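Local coordinates for methyl-coenzyme M reductase subunit beta (Methanosarcina barkeri, PDB 1E6Y), which forms part of the methyl-coenzyme M reductase complex, which uses coenzyme B to cleave methyl-coenzyme M reductively, releasing methane in the final step of methanogenesis, at residues Gly173-Pro178 with Phe186-Ile191; Asn180-Gly185 with Asn373-Val378; Met192-Ala197 with Ser407-Ile412; Leu210-Glu215 with Ala386-Cys391. All coordinates share one frame; numbering follows the deposited sequence.

The four contacts illustrate how a pocket-lining contact shares its surroundings: contact 2 lines the coenzyme B pocket, and the other three pack next to it and to one another. Contact 2 alone reaches coenzyme B, with H376, V377 and V378. Contact 1 adjoins it, centres about 9 Å apart, joined by a probable hydrogen bond of 2.8 Å between S187 OG and N181 ND2; the two alternate along the chain. R189 of contact 1 forms a salt bridge to contact 4, NH1 to E215 OE2 at 2.8 Å. Contact 4 is nested in the chain loop that contact 3 closes, and C391 SG lies 3.6 Å from V196 CB. In contact 3, the side chain of M192 lies about 10 Å from the coenzyme.

Contact 1. Residues Gly173-Pro178 with Phe186-Ile191; sequences GILSIP and FSLRNI
I174 and L175 meet I191 in the apolar half of this contact, where two parts of one long loop fold back on each other. The methyl branches of I174 and I191 face one another, CG2 to CG2 at 3.5 Å. In both isoleucines CG2 stands anti to the backbone N, and this turns the two branches into the same space. Beside them, L175 touches two partners with its CD2 methyl, 3.7 Å from I191 CD1 and 4.0 Å from L188 CD2.

The polar half is built on water, since the two backbones do not bond directly. Water 2 accepts a hydrogen bond from S176 N at 2.9 Å and donates one to S187 O at 2.8 Å, tying segment 173-178 to the short 3-10 turn at 187-189. Water 1 lies between two carbonyls, 2.6 Å from I174 O and 2.9 Å from N190 O. Water 2 thus joins an N-H to a C=O, while water 1 is a donor placed between two acceptors. N190 is the centre of an inverse gamma turn, its side chain packed against S176 CB. The serine hydroxyls bond elsewhere: S176 OG to N180, and S187 OG to N181 and to D122 of the second subunit.

The whole unit belongs to the loop that connects strand 171-172 to helix 193-199. Y214 of helix 204-221 packs on both isoleucines, T38 of helix 29-40 touches I174 and L175, I199 and V196 of helix 193-199 add further cover, and A121 of the second subunit lies against S187 and L188.

Contact 2. Residues Asn180-Gly185 with Asn373-Val378; sequences NNEGLG and NGNHVV. With TP7 (Coenzyme B), chain M.
N375, reaching across to N180 and E182, fastens the type I beta turn N373-H376, whose last residue, H376, lines the coenzyme B pocket, to a loop of the same chain. Its side chain works as a two-ended connector. ND2 donates to N180 O at 3.0 Å, approaching from above the carbonyl plane. OD1 accepts from E182 N at 2.8 Å, the bond nearly straight (178°) and directed to an in-plane lone pair. CG lies anti to the backbone N (chi1 -177°), which carries the amide over to the loop. An alanine here would probably leave N180 O and E182 N without these mates and let the turn shift against the loop.

The side chain of E182 reaches back across the contact. Its bent chain brings OE2 to 3.3 Å from V377 CB, while water 3 lies 2.7 Å from OE2 and 2.8 Å from N375 O; OE1 forms a salt bridge with R380. Beyond the turn, V378 N donates in the ring plane to H376 ND1 at 3.2 Å, which helps to set the imidazole's rotation. The ring presents its edge to the coenzyme B phosphate, CE1 to O1P at 3.3 Å, and V377 CG1 touches the ligand's CG at 3.5 Å.

The loop 180-185 precedes helix 193-199 and also meets the second subunit, while 373-378 spans the route from helix 348-358 to helix 387-395.

Contact 3. Residues Met192-Ala197 with Ser407-Ile412; sequences MANHVA and STSGLI
Bringing H195 against S409, the helical segments 193-197 and 407-412 cross at -47° with axes 8.4 Å apart, and the second is kinked where the N atoms of L411 and I412 lack bonds to the preceding turn. A chain of side-chain hydrogen bonds joins them. N194 ND2 donates to T408 OG1 at 2.8 Å, the hydroxyl near its amide plane; the same nitrogen also bonds F403 O. T408 OG1 and S409 OG share a bond of 2.8 Å, and S409 OG meets H195 ND1 at 2.7 Å. T408 holds OG1 between its backbone N and carbonyl carbon (chi1 68°), facing the amide.

The imidazole is sandwiched, both partners offset toward the rim. I412 CG1 makes a CH-pi contact over one face, 3.8 Å from the ring centroid, and M192 CG lies 3.6 Å above the opposite face, while M192 SD reaches on to T408. A phenylalanine in place of H195 would probably leave S409 OG without its ring partner.

Two hydroxyls thus link an amide donor to an imidazole nitrogen, giving a polar seam between the helices that is flanked by the apolar contact of I412 with the ring.

Contact 4. Residues Leu210-Glu215 with Ala386-Cys391; sequences LSSIYE and AIPCVC
E215 OE2, lying beside I387, is gripped from two directions: R189 NH1 forms a salt bridge with it, and water 4 donates to it at 2.8 Å. The water in turn accepts from I387 N at 2.9 Å, so that the carboxylate is linked through solvent to an N-H in the first turn of helix 387-395. A negative group beside a helix N-terminus and an arginine is likely to be stabilised in its charged form. E215 bends at chi2 (-69°), folding back so that OE2 comes 3.8 Å from I387 CB while CG passes the proline ring near P388 CD.

The centre of the contact is S211. Its OG, anti to the backbone N (chi1 175°), meets the facing helix and lies 3.3 Å from P388 CA and 3.4 Å from I387 CG2. On the next turn C391 SG comes to 3.5 Å from the same oxygen. P388 N has no hydrogen to give, and at the start of a helix a proline costs no backbone bond; here its ring serves as a packing surface instead. With so small a residue at the crossing, the backbones draw close, S211 CA and P388 CA being 4.9 Å apart.

On the far sides, I213 and Y214 pack on helix 29-40, and C389 packs on helix 296-318. The short segments run 150° to each other with axes 8.5 Å apart, a roughly antiparallel helix pair of the kind that builds the buried core of the largely helical C-terminal domain in this family.

Contact 1. Residues Gly173-Pro178 with Phe186-Ile191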
loop_
_atom_site.group_PDB
_atom_site.type_symbol
_atom_site.label_atom_id
_atom_site.label_comp_id
_atom_site.label_asym_id
_atom_site.label_seq_id
_atom_site.Cartn_x
_atom_site.Cartn_y
_atom_site.Cartn_z
ATOM N N GLY E 173 -18.085 -11.115 -7.531
ATOM C CA GLY E 173 -18.526 -12.213 -6.694
ATOM C C GLY E 173 -18.998 -11.698 -5.348
ATOM O O GLY E 173 -19.076 -10.487 -5.132
ATOM N N ILE E 174 -19.314 -12.617 -4.444
ATOM C CA ILE E 174 -19.698 -12.265 -3.083
ATOM C C ILE E 174 -18.486 -11.784 -2.279
ATOM O O ILE E 174 -18.606 -10.895 -1.435
ATOM C CB ILE E 174 -20.359 -13.477 -2.376
ATOM C CG1 ILE E 174 -21.662 -13.837 -3.094
ATOM C CG2 ILE E 174 -20.637 -13.164 -0.913
ATOM C CD1 ILE E 174 -22.266 -15.142 -2.652
ATOM N N LEU E 175 -17.313 -12.324 -2.600
ATOM C CA LEU E 175 -16.076 -11.964 -1.910
ATOM C C LEU E 175 -15.363 -10.815 -2.623
ATOM O O LEU E 175 -15.817 -10.335 -3.661
ATOM C CB LEU E 175 -15.145 -13.179 -1.830
ATOM C CG LEU E 175 -15.737 -14.452 -1.221
ATOM C CD1 LEU E 175 -14.790 -15.625 -1.428
ATOM C CD2 LEU E 175 -16.009 -14.229 0.257
ATOM N N SER E 176 -14.262 -10.355 -2.038
ATOM C CA SER E 176 -13.456 -9.296 -2.636
ATOM C C SER E 176 -12.259 -9.932 -3.350
ATOM O O SER E 176 -12.397 -10.987 -3.970
ATOM C CB SER E 176 -12.986 -8.333 -1.542
ATOM O OG SER E 176 -12.436 -7.151 -2.094
ATOM N N ILE E 177 -11.115 -9.253 -3.337
ATOM C CA ILE E 177 -9.853 -9.882 -3.721
ATOM C C ILE E 177 -8.997 -10.078 -2.470
ATOM O O ILE E 177 -9.160 -9.359 -1.484
ATOM C CB ILE E 177 -9.077 -9.035 -4.774
ATOM C CG1 ILE E 177 -8.658 -7.684 -4.187
ATOM C CG2 ILE E 177 -9.934 -8.835 -6.017
ATOM C CD1 ILE E 177 -7.701 -6.905 -5.073
ATOM N N PRO E 178 -8.131 -11.105 -2.460
ATOM C CA PRO E 178 -7.410 -11.482 -1.239
ATOM C C PRO E 178 -6.550 -10.356 -0.667
ATOM O O PRO E 178 -6.420 -10.226 0.548
ATOM C CB PRO E 178 -6.562 -12.674 -1.677
ATOM C CG PRO E 178 -7.312 -13.252 -2.833
ATOM C CD PRO E 178 -7.871 -12.059 -3.557
ATOM N N PHE E 186 -9.071 -13.617 6.780
ATOM C CA PHE E 186 -10.119 -12.600 6.725
ATOM C C PHE E 186 -10.944 -12.572 5.441
ATOM O O PHE E 186 -11.871 -11.773 5.328
ATOM C CB PHE E 186 -9.518 -11.211 6.963
ATOM C CG PHE E 186 -9.587 -10.762 8.395
ATOM C CD1 PHE E 186 -8.754 -11.330 9.354
ATOM C CD2 PHE E 186 -10.502 -9.785 8.790
ATOM C CE1 PHE E 186 -8.832 -10.933 10.692
ATOM C CE2 PHE E 186 -10.588 -9.381 10.122
ATOM C CZ PHE E 186 -9.752 -9.955 11.076
ATOM N N SER E 187 -10.639 -13.453 4.493
ATOM C CA SER E 187 -11.296 -13.411 3.185
ATOM C C SER E 187 -12.818 -13.552 3.258
ATOM O O SER E 187 -13.546 -12.796 2.616
ATOM C CB SER E 187 -10.722 -14.487 2.267
ATOM O OG SER E 187 -9.374 -14.204 1.933
ATOM N N LEU E 188 -13.294 -14.489 4.076
ATOM C CA LEU E 188 -14.731 -14.718 4.229
ATOM C C LEU E 188 -15.395 -13.634 5.076
ATOM O O LEU E 188 -16.623 -13.572 5.167
ATOM C CB LEU E 188 -14.993 -16.100 4.844
ATOM C CG LEU E 188 -14.494 -17.294 4.025
ATOM C CD1 LEU E 188 -14.696 -18.590 4.795
ATOM C CD2 LEU E 188 -15.222 -17.337 2.690
ATOM N N ARG E 189 -14.583 -12.780 5.695
ATOM C CA ARG E 189 -15.115 -11.626 6.417
ATOM C C ARG E 189 -15.275 -10.414 5.532
ATOM O O ARG E 189 -15.988 -9.474 5.895
ATOM C CB ARG E 189 -14.223 -11.325 7.620
ATOM C CG ARG E 189 -14.029 -12.534 8.528
ATOM C CD ARG E 189 -13.491 -12.161 9.900
ATOM N NE ARG E 189 -14.521 -11.419 10.648
ATOM C CZ ARG E 189 -14.204 -10.856 11.831
ATOM N NH1 ARG E 189 -15.207 -10.229 12.443
ATOM N NH2 ARG E 189 -12.981 -10.951 12.310
ATOM N N ASN E 190 -14.688 -10.438 4.339
ATOM C CA ASN E 190 -14.837 -9.308 3.429
ATOM C C ASN E 190 -16.057 -9.449 2.516
ATOM O O ASN E 190 -15.928 -9.571 1.295
ATOM C CB ASN E 190 -13.568 -9.114 2.593
ATOM C CG ASN E 190 -13.432 -7.694 2.075
ATOM O OD1 ASN E 190 -14.330 -6.869 2.254
ATOM N ND2 ASN E 190 -12.290 -7.389 1.466
ATOM N N ILE E 191 -17.243 -9.409 3.121
ATOM C CA ILE E 191 -18.503 -9.489 2.387
ATOM C C ILE E 191 -19.428 -8.398 2.915
ATOM O O ILE E 191 -19.853 -8.450 4.069
ATOM C CB ILE E 191 -19.190 -10.867 2.596
ATOM C CG1 ILE E 191 -18.245 -11.997 2.180
ATOM C CG2 ILE E 191 -20.489 -10.934 1.800
ATOM C CD1 ILE E 191 -18.690 -13.365 2.632
HETATM O O HOH W 1 -17.265 -8.706 -1.077
HETATM O O HOH W 2 -12.780 -11.569 0.188
#

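Contact 2. Residues Asn180-Gly185 with Asn373-Val378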
loop_
_atom_site.group_PDB
_atom_site.type_symbol
_atom_site.label_atom_id
_atom_site.label_comp_id
_atom_site.label_asym_id
_atom_site.label_seq_id
_atom_site.Cartn_x
_atom_site.Cartn_y
_atom_site.Cartn_z
ATOM N N ASN E 180 -7.170 -7.358 -0.303
ATOM C CA ASN E 180 -7.926 -6.410 0.509
ATOM C C ASN E 180 -8.074 -6.856 1.961
ATOM O O ASN E 180 -8.545 -6.088 2.798
ATOM C CB ASN E 180 -9.310 -6.156 -0.094
ATOM C CG ASN E 180 -9.264 -5.211 -1.280
ATOM O OD1 ASN E 180 -8.286 -4.488 -1.471
ATOM N ND2 ASN E 180 -10.323 -5.207 -2.082
ATOM N N ASN E 181 -7.648 -8.081 2.263
ATOM C CA ASN E 181 -7.693 -8.593 3.633
ATOM C C ASN E 181 -6.861 -7.726 4.559
ATOM O O ASN E 181 -5.700 -7.439 4.270
ATOM C CB ASN E 181 -7.153 -10.023 3.700
ATOM C CG ASN E 181 -8.133 -11.046 3.173
ATOM O OD1 ASN E 181 -9.280 -10.726 2.851
ATOM N ND2 ASN E 181 -7.690 -12.296 3.093
ATOM N N GLU E 182 -7.443 -7.343 5.689
ATOM C CA GLU E 182 -6.681 -6.672 6.732
ATOM C C GLU E 182 -5.821 -7.679 7.482
ATOM O O GLU E 182 -4.649 -7.428 7.760
ATOM C CB GLU E 182 -7.620 -5.972 7.713
ATOM C CG GLU E 182 -8.405 -4.831 7.095
ATOM C CD GLU E 182 -8.471 -3.598 7.981
ATOM O OE1 GLU E 182 -8.094 -3.669 9.174
ATOM O OE2 GLU E 182 -8.932 -2.551 7.483
ATOM N N GLY E 183 -6.407 -8.833 7.785
ATOM C CA GLY E 183 -5.699 -9.834 8.560
ATOM C C GLY E 183 -5.596 -11.175 7.862
ATOM O O GLY E 183 -6.052 -11.344 6.729
ATOM N N LEU E 184 -5.019 -12.142 8.566
ATOM C CA LEU E 184 -4.862 -13.492 8.043
ATOM C C LEU E 184 -6.078 -14.336 8.419
ATOM O O LEU E 184 -6.433 -14.438 9.596
ATOM C CB LEU E 184 -3.580 -14.106 8.606
ATOM C CG LEU E 184 -2.348 -13.196 8.514
ATOM C CD1 LEU E 184 -1.183 -13.826 9.249
ATOM C CD2 LEU E 184 -1.994 -12.941 7.055
ATOM N N GLY E 185 -6.745 -14.889 7.410
ATOM C CA GLY E 185 -7.985 -15.616 7.632
ATOM C C GLY E 185 -9.223 -14.747 7.468
ATOM O O GLY E 185 -10.318 -15.137 7.877
ATOM N N ASN E 373 -18.515 -4.617 6.808
ATOM C CA ASN E 373 -18.256 -6.050 6.735
ATOM C C ASN E 373 -17.236 -6.452 7.797
ATOM O O ASN E 373 -16.657 -5.593 8.466
ATOM C CB ASN E 373 -17.754 -6.441 5.334
ATOM C CG ASN E 373 -16.594 -5.581 4.862
ATOM O OD1 ASN E 373 -15.434 -5.873 5.151
ATOM N ND2 ASN E 373 -16.901 -4.524 4.118
ATOM N N GLY E 374 -17.041 -7.757 7.968
ATOM C CA GLY E 374 -16.137 -8.251 8.992
ATOM C C GLY E 374 -14.670 -7.935 8.746
ATOM O O GLY E 374 -13.844 -8.117 9.640
ATOM N N ASN E 375 -14.340 -7.492 7.533
ATOM C CA ASN E 375 -12.972 -7.092 7.195
ATOM C C ASN E 375 -12.802 -5.568 7.202
ATOM O O ASN E 375 -11.684 -5.063 7.070
ATOM C CB ASN E 375 -12.581 -7.658 5.823
ATOM C CG ASN E 375 -11.143 -7.335 5.442
ATOM O OD1 ASN E 375 -10.197 -7.862 6.030
ATOM N ND2 ASN E 375 -10.974 -6.454 4.464
ATOM N N HIS E 376 -13.904 -4.840 7.366
ATOM C CA HIS E 376 -13.860 -3.381 7.426
ATOM C C HIS E 376 -13.110 -2.964 8.688
ATOM O O HIS E 376 -13.312 -3.550 9.751
ATOM C CB HIS E 376 -15.285 -2.814 7.449
ATOM C CG HIS E 376 -15.384 -1.390 6.989
ATOM N ND1 HIS E 376 -14.875 -0.335 7.715
ATOM C CD2 HIS E 376 -15.991 -0.848 5.908
ATOM C CE1 HIS E 376 -15.165 0.798 7.101
ATOM N NE2 HIS E 376 -15.845 0.516 6.004
ATOM N N VAL E 377 -12.227 -1.974 8.563
ATOM C CA VAL E 377 -11.439 -1.506 9.703
ATOM C C VAL E 377 -12.312 -1.096 10.892
ATOM O O VAL E 377 -11.903 -1.235 12.046
ATOM C CB VAL E 377 -10.519 -0.317 9.309
ATOM C CG1 VAL E 377 -11.345 0.931 9.004
ATOM C CG2 VAL E 377 -9.519 -0.041 10.421
ATOM N N VAL E 378 -13.541 -0.670 10.608
ATOM C CA VAL E 378 -14.447 -0.199 11.651
ATOM C C VAL E 378 -15.140 -1.344 12.390
ATOM O O VAL E 378 -15.357 -1.267 13.599
ATOM C CB VAL E 378 -15.522 0.740 11.062
ATOM C CG1 VAL E 378 -16.475 1.216 12.153
ATOM C CG2 VAL E 378 -14.855 1.927 10.388
HETATM N N TP7 M . -10.775 6.266 7.821
HETATM P P TP7 M . -13.513 4.241 4.854
HETATM O O1P TP7 M . -14.698 3.613 5.473
HETATM O O2P TP7 M . -12.664 3.228 4.187
HETATM O O3P TP7 M . -13.937 5.306 3.887
HETATM O O4P TP7 M . -12.652 4.955 6.067
HETATM C CB TP7 M . -11.878 4.257 6.954
HETATM C C TP7 M . -9.851 5.124 5.827
HETATM O O TP7 M . -9.971 6.208 5.205
HETATM O OXT TP7 M . -9.174 4.154 5.401
HETATM C CA TP7 M . -10.579 4.992 7.196
HETATM C CG TP7 M . -12.673 4.095 8.249
HETATM O O1 TP7 M . -10.119 5.566 9.891
HETATM C C1 TP7 M . -10.261 6.541 9.100
HETATM C C2 TP7 M . -9.961 7.862 9.423
HETATM C C3 TP7 M . -9.401 8.153 10.822
HETATM C C4 TP7 M . -8.942 9.577 11.243
HETATM C C5 TP7 M . -10.184 10.510 11.295
HETATM C C6 TP7 M . -11.103 10.154 12.505
HETATM C C7 TP7 M . -10.334 10.229 13.781
HETATM S S7 TP7 M . -11.232 9.843 15.313
HETATM O O HOH W 3 -10.585 -3.109 5.451
#

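Contact 3. Residues Met192-Ala197 with Ser407-Ile412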
loop_
_atom_site.group_PDB
_atom_site.type_symbol
_atom_site.label_atom_id
_atom_site.label_comp_id
_atom_site.label_asym_id
_atom_site.label_seq_id
_atom_site.Cartn_x
_atom_site.Cartn_y
_atom_site.Cartn_z
ATOM N N MET E 192 -19.725 -7.399 2.086
ATOM C CA MET E 192 -20.486 -6.250 2.565
ATOM C C MET E 192 -21.909 -6.652 2.942
ATOM O O MET E 192 -22.477 -7.586 2.369
ATOM C CB MET E 192 -20.483 -5.113 1.529
ATOM C CG MET E 192 -21.619 -5.138 0.525
ATOM S SD MET E 192 -21.411 -3.897 -0.777
ATOM C CE MET E 192 -21.427 -2.372 0.168
ATOM N N ALA E 193 -22.411 -6.038 4.009
ATOM C CA ALA E 193 -23.694 -6.409 4.594
ATOM C C ALA E 193 -24.833 -6.369 3.577
ATOM O O ALA E 193 -25.727 -7.216 3.611
ATOM C CB ALA E 193 -24.006 -5.503 5.773
ATOM N N ASN E 194 -24.770 -5.427 2.640
ATOM C CA ASN E 194 -25.796 -5.317 1.605
ATOM C C ASN E 194 -25.878 -6.568 0.732
ATOM O O ASN E 194 -26.961 -6.934 0.274
ATOM C CB ASN E 194 -25.545 -4.089 0.724
ATOM C CG ASN E 194 -26.206 -2.832 1.265
ATOM O OD1 ASN E 194 -26.918 -2.872 2.265
ATOM N ND2 ASN E 194 -25.962 -1.707 0.606
ATOM N N HIS E 195 -24.732 -7.206 0.491
ATOM C CA HIS E 195 -24.681 -8.450 -0.282
ATOM C C HIS E 195 -25.480 -9.547 0.408
ATOM O O HIS E 195 -26.293 -10.227 -0.218
ATOM C CB HIS E 195 -23.236 -8.929 -0.451
ATOM C CG HIS E 195 -22.466 -8.189 -1.497
ATOM N ND1 HIS E 195 -22.984 -7.111 -2.186
ATOM C CD2 HIS E 195 -21.216 -8.376 -1.982
ATOM C CE1 HIS E 195 -22.088 -6.670 -3.048
ATOM N NE2 HIS E 195 -21.004 -7.420 -2.945
ATOM N N VAL E 196 -25.225 -9.716 1.702
ATOM C CA VAL E 196 -25.866 -10.759 2.494
ATOM C C VAL E 196 -27.372 -10.528 2.578
ATOM O O VAL E 196 -28.156 -11.449 2.344
ATOM C CB VAL E 196 -25.264 -10.817 3.920
ATOM C CG1 VAL E 196 -25.964 -11.889 4.748
ATOM C CG2 VAL E 196 -23.770 -11.111 3.841
ATOM N N ALA E 197 -27.769 -9.282 2.836
ATOM C CA ALA E 197 -29.184 -8.915 2.873
ATOM C C ALA E 197 -29.872 -9.132 1.526
ATOM O O ALA E 197 -31.028 -9.556 1.478
ATOM C CB ALA E 197 -29.337 -7.466 3.312
ATOM N N SER E 407 -28.603 -0.497 -4.682
ATOM C CA SER E 407 -27.515 0.375 -5.114
ATOM C C SER E 407 -26.191 -0.371 -5.234
ATOM O O SER E 407 -25.482 -0.231 -6.231
ATOM C CB SER E 407 -27.358 1.540 -4.131
ATOM O OG SER E 407 -26.244 2.352 -4.460
ATOM N N THR E 408 -25.859 -1.156 -4.213
ATOM C CA THR E 408 -24.544 -1.788 -4.131
ATOM C C THR E 408 -24.552 -3.254 -4.549
ATOM O O THR E 408 -23.516 -3.791 -4.940
ATOM C CB THR E 408 -23.963 -1.702 -2.699
ATOM O OG1 THR E 408 -24.734 -2.527 -1.817
ATOM C CG2 THR E 408 -23.981 -0.266 -2.193
ATOM N N SER E 409 -25.712 -3.899 -4.455
ATOM C CA SER E 409 -25.774 -5.360 -4.481
ATOM C C SER E 409 -26.897 -5.915 -5.354
ATOM O O SER E 409 -27.317 -7.059 -5.174
ATOM C CB SER E 409 -25.934 -5.895 -3.055
ATOM O OG SER E 409 -24.965 -5.336 -2.190
ATOM N N GLY E 410 -27.357 -5.117 -6.314
ATOM C CA GLY E 410 -28.433 -5.544 -7.191
ATOM C C GLY E 410 -28.094 -6.794 -7.984
ATOM O O GLY E 410 -28.862 -7.758 -7.988
ATOM N N LEU E 411 -26.914 -6.800 -8.598
ATOM C CA LEU E 411 -26.438 -7.946 -9.369
ATOM C C LEU E 411 -26.258 -9.183 -8.486
ATOM O O LEU E 411 -26.641 -10.289 -8.871
ATOM C CB LEU E 411 -25.114 -7.596 -10.055
ATOM C CG LEU E 411 -24.467 -8.636 -10.974
ATOM C CD1 LEU E 411 -25.294 -8.814 -12.235
ATOM C CD2 LEU E 411 -23.060 -8.189 -11.323
ATOM N N ILE E 412 -25.704 -8.979 -7.292
ATOM C CA ILE E 412 -25.440 -10.072 -6.360
ATOM C C ILE E 412 -26.737 -10.731 -5.897
ATOM O O ILE E 412 -26.834 -11.958 -5.855
ATOM C CB ILE E 412 -24.638 -9.570 -5.125
ATOM C CG1 ILE E 412 -23.263 -9.059 -5.570
ATOM C CG2 ILE E 412 -24.477 -10.685 -4.096
ATOM C CD1 ILE E 412 -22.407 -10.102 -6.273
#

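Contact 4. Residues Leu210-Glu215 with Ala386-Cys391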
loop_
_atom_site.group_PDB
_atom_site.type_symbol
_atom_site.label_atom_id
_atom_site.label_comp_id
_atom_site.label_asym_id
_atom_site.label_seq_id
_atom_site.Cartn_x
_atom_site.Cartn_y
_atom_site.Cartn_z
ATOM N N LEU E 210 -26.861 -16.275 7.598
ATOM C CA LEU E 210 -25.842 -16.413 6.561
ATOM C C LEU E 210 -24.572 -15.650 6.928
ATOM O O LEU E 210 -23.461 -16.160 6.761
ATOM C CB LEU E 210 -26.380 -15.916 5.213
ATOM C CG LEU E 210 -25.434 -16.062 4.014
ATOM C CD1 LEU E 210 -24.984 -17.508 3.867
ATOM C CD2 LEU E 210 -26.133 -15.592 2.755
ATOM N N SER E 211 -24.745 -14.444 7.465
ATOM C CA SER E 211 -23.620 -13.630 7.912
ATOM C C SER E 211 -22.836 -14.317 9.030
ATOM O O SER E 211 -21.608 -14.302 9.029
ATOM C CB SER E 211 -24.114 -12.262 8.388
ATOM O OG SER E 211 -23.050 -11.497 8.924
ATOM N N SER E 212 -23.553 -14.953 9.952
ATOM C CA SER E 212 -22.928 -15.693 11.046
ATOM C C SER E 212 -22.079 -16.846 10.514
ATOM O O SER E 212 -20.977 -17.093 11.001
ATOM C CB SER E 212 -24.000 -16.235 11.993
ATOM O OG SER E 212 -24.721 -15.180 12.604
ATOM N N ILE E 213 -22.597 -17.530 9.498
ATOM C CA ILE E 213 -21.879 -18.625 8.857
ATOM C C ILE E 213 -20.578 -18.122 8.233
ATOM O O ILE E 213 -19.513 -18.689 8.475
ATOM C CB ILE E 213 -22.767 -19.301 7.786
ATOM C CG1 ILE E 213 -23.885 -20.089 8.479
ATOM C CG2 ILE E 213 -21.932 -20.216 6.889
ATOM C CD1 ILE E 213 -25.007 -20.504 7.562
ATOM N N TYR E 214 -20.652 -16.991 7.535
ATOM C CA TYR E 214 -19.467 -16.397 6.922
ATOM C C TYR E 214 -18.494 -15.882 7.981
ATOM O O TYR E 214 -17.295 -16.157 7.916
ATOM C CB TYR E 214 -19.862 -15.246 5.991
ATOM C CG TYR E 214 -20.477 -15.675 4.673
ATOM C CD1 TYR E 214 -21.538 -14.959 4.120
ATOM C CD2 TYR E 214 -19.939 -16.735 3.934
ATOM C CE1 TYR E 214 -22.045 -15.277 2.862
ATOM C CE2 TYR E 214 -20.442 -17.062 2.676
ATOM C CZ TYR E 214 -21.493 -16.326 2.148
ATOM O OH TYR E 214 -21.991 -16.627 0.902
ATOM N N GLU E 215 -19.019 -15.150 8.959
ATOM C CA GLU E 215 -18.196 -14.560 10.013
ATOM C C GLU E 215 -17.467 -15.614 10.833
ATOM O O GLU E 215 -16.258 -15.513 11.038
ATOM C CB GLU E 215 -19.054 -13.694 10.937
ATOM C CG GLU E 215 -19.299 -12.286 10.410
ATOM C CD GLU E 215 -18.039 -11.438 10.418
ATOM O OE1 GLU E 215 -17.288 -11.468 9.421
ATOM O OE2 GLU E 215 -17.804 -10.735 11.420
ATOM N N ALA E 386 -21.045 -9.051 15.644
ATOM C CA ALA E 386 -21.577 -7.729 15.325
ATOM C C ALA E 386 -22.186 -7.661 13.922
ATOM O O ALA E 386 -23.322 -7.217 13.750
ATOM C CB ALA E 386 -20.480 -6.675 15.476
ATOM N N ILE E 387 -21.437 -8.127 12.927
ATOM C CA ILE E 387 -21.843 -8.013 11.530
ATOM C C ILE E 387 -23.153 -8.732 11.164
ATOM O O ILE E 387 -23.929 -8.221 10.353
ATOM C CB ILE E 387 -20.687 -8.468 10.593
ATOM C CG1 ILE E 387 -19.581 -7.409 10.606
ATOM C CG2 ILE E 387 -21.188 -8.687 9.163
ATOM C CD1 ILE E 387 -20.030 -6.049 10.092
ATOM N N PRO E 388 -23.449 -9.887 11.797
ATOM C CA PRO E 388 -24.756 -10.513 11.554
ATOM C C PRO E 388 -25.947 -9.608 11.883
ATOM O O PRO E 388 -26.940 -9.592 11.153
ATOM C CB PRO E 388 -24.720 -11.756 12.437
ATOM C CG PRO E 388 -23.279 -12.119 12.462
ATOM C CD PRO E 388 -22.554 -10.795 12.537
ATOM N N CYS E 389 -25.803 -8.791 12.924
ATOM C CA CYS E 389 -26.821 -7.806 13.280
ATOM C C CYS E 389 -26.950 -6.714 12.221
ATOM O O CYS E 389 -28.054 -6.261 11.916
ATOM C CB CYS E 389 -26.494 -7.172 14.632
ATOM S SG CYS E 389 -26.253 -8.370 15.956
ATOM N N VAL E 390 -25.818 -6.309 11.652
ATOM C CA VAL E 390 -25.810 -5.316 10.582
ATOM C C VAL E 390 -26.541 -5.825 9.336
ATOM O O VAL E 390 -27.347 -5.107 8.753
ATOM C CB VAL E 390 -24.365 -4.910 10.212
ATOM C CG1 VAL E 390 -24.371 -3.853 9.118
ATOM C CG2 VAL E 390 -23.647 -4.384 11.443
ATOM N N CYS E 391 -26.312 -7.083 8.975
ATOM C CA CYS E 391 -26.984 -7.675 7.822
ATOM C C CYS E 391 -28.493 -7.758 8.028
ATOM O O CYS E 391 -29.265 -7.496 7.103
ATOM C CB CYS E 391 -26.419 -9.065 7.535
ATOM S SG CYS E 391 -24.692 -9.049 7.024
HETATM O O HOH W 4 -18.962 -9.408 13.540
#